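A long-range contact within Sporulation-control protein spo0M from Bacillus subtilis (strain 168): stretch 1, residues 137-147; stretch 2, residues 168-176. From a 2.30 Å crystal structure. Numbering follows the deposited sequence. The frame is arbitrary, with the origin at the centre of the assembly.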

# COMPACT_ATOMS: atom_id res chain seq x y z
N VAL A 137 7.70 7.98 20.33
CA VAL A 137 7.75 6.55 20.61
C VAL A 137 9.19 6.10 20.89
O VAL A 137 9.43 5.31 21.79
N LEU A 138 10.14 6.64 20.14
CA LEU A 138 11.55 6.25 20.25
C LEU A 138 12.12 6.65 21.60
O LEU A 138 12.81 5.87 22.27
N GLU A 139 11.83 7.89 21.99
CA GLU A 139 12.25 8.39 23.28
C GLU A 139 11.61 7.58 24.40
O GLU A 139 12.28 7.19 25.36
N ALA A 140 10.32 7.30 24.26
CA ALA A 140 9.58 6.49 25.22
C ALA A 140 10.20 5.10 25.42
O ALA A 140 10.33 4.64 26.55
N ILE A 141 10.53 4.44 24.32
CA ILE A 141 11.14 3.12 24.36
C ILE A 141 12.52 3.17 25.03
O ILE A 141 12.85 2.33 25.88
N GLU A 142 13.34 4.17 24.68
CA GLU A 142 14.66 4.21 25.31
C GLU A 142 14.55 4.52 26.81
O GLU A 142 15.32 3.96 27.60
N ASN A 143 13.57 5.33 27.20
CA ASN A 143 13.39 5.65 28.61
C ASN A 143 13.09 4.41 29.44
O ASN A 143 13.52 4.32 30.58
N LEU A 144 12.40 3.44 28.84
CA LEU A 144 12.08 2.20 29.53
C LEU A 144 13.32 1.35 29.76
O LEU A 144 13.24 0.37 30.49
N GLY A 145 14.47 1.77 29.25
CA GLY A 145 15.62 0.88 29.24
C GLY A 145 16.02 0.18 27.95
O GLY A 145 16.48 -0.95 27.97
N PHE A 146 15.78 0.82 26.81
CA PHE A 146 16.31 0.32 25.55
C PHE A 146 17.25 1.32 24.89
O PHE A 146 17.25 2.50 25.24
N ARG A 147 18.06 0.86 23.94
CA ARG A 147 18.87 1.78 23.16
C ARG A 147 18.72 1.40 21.67
O ARG A 147 18.79 0.22 21.31
N GLU A 168 12.42 -1.28 9.74
CA GLU A 168 12.50 -2.04 10.97
C GLU A 168 13.52 -1.40 11.91
O GLU A 168 14.71 -1.27 11.56
N PHE A 169 13.04 -0.97 13.08
CA PHE A 169 13.87 -0.43 14.15
C PHE A 169 14.20 -1.51 15.17
O PHE A 169 13.29 -2.15 15.72
N GLU A 170 15.49 -1.73 15.42
CA GLU A 170 15.94 -2.74 16.38
C GLU A 170 16.63 -2.09 17.57
O GLU A 170 17.59 -1.32 17.41
N PHE A 171 16.08 -2.37 18.75
CA PHE A 171 16.54 -1.86 20.02
C PHE A 171 17.20 -2.97 20.83
O PHE A 171 16.81 -4.14 20.74
N VAL A 172 18.16 -2.58 21.67
CA VAL A 172 18.86 -3.49 22.55
C VAL A 172 18.51 -3.13 24.00
O VAL A 172 18.44 -1.94 24.36
N PRO A 173 18.27 -4.15 24.85
CA PRO A 173 17.87 -3.88 26.24
C PRO A 173 19.04 -3.31 27.01
O PRO A 173 20.12 -3.87 26.93
N THR A 174 18.85 -2.18 27.68
CA THR A 174 19.90 -1.62 28.52
C THR A 174 19.74 -1.81 30.02
O THR A 174 20.61 -1.40 30.78
N SER A 175 18.63 -2.39 30.46
CA SER A 175 18.38 -2.61 31.89
C SER A 175 18.32 -4.10 32.21
O SER A 175 18.06 -4.91 31.31
N GLY A 176 18.59 -4.46 33.47
CA GLY A 176 18.51 -5.85 33.87
C GLY A 176 17.16 -6.45 33.56
O GLY A 176 17.07 -7.59 33.07

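The helix of stretch 1 runs at 21° to the strand 168-173, with axes 10.1 Å apart at closest approach, a gap that side chains must fill. Phe171 makes the largest single contribution to the contact, with 110 Å² covered by the other stretch. Its CA-CB bond points toward stretch 1, and chi1 of -58° (m) with chi2 of 83° presents one ring face to Ile141. Ile141 (m, m) also points toward its partner: its CG2 lies 3.8 Å from the Phe171 ring centroid and 19° off the ring normal, a CH-pi contact over the face. Leu138, one helical turn earlier, starts sideways, but its m,t rotamer brings the end nearer, so that CD2 meets the ring edge 3.6 Å from Phe171 CZ. Leu138 CD2 also lies 4.4 Å from Phe169 CD2 (Phe169 chi1 is m), and thus sits in the notch between the two aromatic rings.

Beyond Gly145 the chain turns into a strand antiparallel to stretch 2. Positive phi (103°) suits glycine, and a CB here would lie a tight 3.0 Å from Ser175 OG. The backbone closes the seam: Thr174 N donates to Gly145 O (2.7 Å, 164°), while Arg147 and Val172 exchange N-to-O hydrogen bonds, Arg147 N to Val172 O and Val172 N to Arg147 O, both 2.9 Å.

Side chains then divide between the sheet's faces. Phe146 (m) shares one with Pro173; its CD2 lies 3.7 Å from Phe171 CB, and its CE2 is 4.3 Å from Pro173 CB. On the other, Arg147 (chi1 t) lies beside Val172 (t), with Arg147 NH2 3.8 Å from Val172 CB, while Arg147 CB touches Thr174 CG2 at 3.6 Å. Thr174 is p, placing OG1 2.9 Å from Gly145 O.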

# COMPACT_ATOMS: atom_id res chain seq x y z
CB VAL A 137 7.18 5.70 19.45
CG1 VAL A 137 7.22 4.22 19.81
CG2 VAL A 137 5.74 6.11 19.16
CB LEU A 138 12.36 6.89 19.13
CG LEU A 138 12.01 6.44 17.71
CD1 LEU A 138 12.78 7.27 16.65
CD2 LEU A 138 12.26 4.93 17.55
CB GLU A 139 11.90 9.87 23.43
CG GLU A 139 12.10 10.43 24.83
CD GLU A 139 11.71 11.90 24.93
OE1 GLU A 139 11.29 12.48 23.90
OE2 GLU A 139 11.83 12.48 26.03
CB ALA A 140 8.13 6.35 24.80
CB ILE A 141 11.29 2.51 22.95
CG1 ILE A 141 9.91 2.14 22.38
CG2 ILE A 141 12.20 1.30 22.98
CD1 ILE A 141 9.18 1.04 23.13
CB GLU A 142 15.57 5.23 24.65
CG GLU A 142 15.87 5.01 23.18
CD GLU A 142 17.00 5.90 22.68
OE1 GLU A 142 16.86 7.13 22.80
OE2 GLU A 142 18.01 5.37 22.13
CB ASN A 143 12.28 6.68 28.79
CG ASN A 143 12.69 8.04 28.29
OD1 ASN A 143 13.88 8.34 28.18
ND2 ASN A 143 11.70 8.87 27.95
CB LEU A 144 11.04 1.38 28.75
CG LEU A 144 9.59 1.88 28.70
CD1 LEU A 144 8.72 0.89 27.95
CD2 LEU A 144 9.05 2.06 30.10
CB PHE A 146 15.19 -0.01 24.58
CG PHE A 146 14.45 -1.24 24.93
CD1 PHE A 146 13.44 -1.21 25.87
CD2 PHE A 146 14.77 -2.44 24.33
CE1 PHE A 146 12.75 -2.37 26.20
CE2 PHE A 146 14.08 -3.60 24.65
CZ PHE A 146 13.08 -3.56 25.59
CB ARG A 147 20.34 1.74 23.63
CG ARG A 147 21.22 2.84 23.06
CD ARG A 147 22.12 2.30 21.98
NE ARG A 147 22.56 0.94 22.31
CZ ARG A 147 23.07 0.09 21.43
NH1 ARG A 147 23.22 0.45 20.16
NH2 ARG A 147 23.43 -1.13 21.80
CB GLU A 168 12.87 -3.49 10.69
CG GLU A 168 12.90 -4.39 11.93
CD GLU A 168 13.17 -5.84 11.57
OE1 GLU A 168 13.12 -6.17 10.36
OE2 GLU A 168 13.42 -6.66 12.47
CB PHE A 169 13.18 0.75 14.85
CG PHE A 169 12.96 1.93 13.95
CD1 PHE A 169 11.91 1.96 13.07
CD2 PHE A 169 13.83 3.00 13.97
CE1 PHE A 169 11.71 3.03 12.22
CE2 PHE A 169 13.64 4.08 13.12
CZ PHE A 169 12.58 4.09 12.24
CB GLU A 170 16.88 -3.74 15.72
CG GLU A 170 17.53 -4.70 16.68
CD GLU A 170 18.77 -5.32 16.08
OE1 GLU A 170 18.69 -5.78 14.92
OE2 GLU A 170 19.82 -5.36 16.76
CB PHE A 171 15.39 -1.31 20.85
CG PHE A 171 14.62 -0.22 20.18
CD1 PHE A 171 13.61 -0.53 19.28
CD2 PHE A 171 14.84 1.10 20.50
CE1 PHE A 171 12.87 0.46 18.70
CE2 PHE A 171 14.10 2.10 19.91
CZ PHE A 171 13.11 1.78 19.01
CB VAL A 172 20.39 -3.41 22.31
CG1 VAL A 172 21.16 -4.15 23.37
CG2 VAL A 172 20.74 -3.95 20.96
CB PRO A 173 17.46 -5.27 26.79
CG PRO A 173 18.10 -6.26 25.89
CD PRO A 173 18.19 -5.58 24.50
CB THR A 174 20.05 -0.14 28.25
OG1 THR A 174 18.84 0.53 28.65
CG2 THR A 174 20.29 0.09 26.78
CB SER A 175 17.08 -1.91 32.34
OG SER A 175 15.93 -2.66 31.98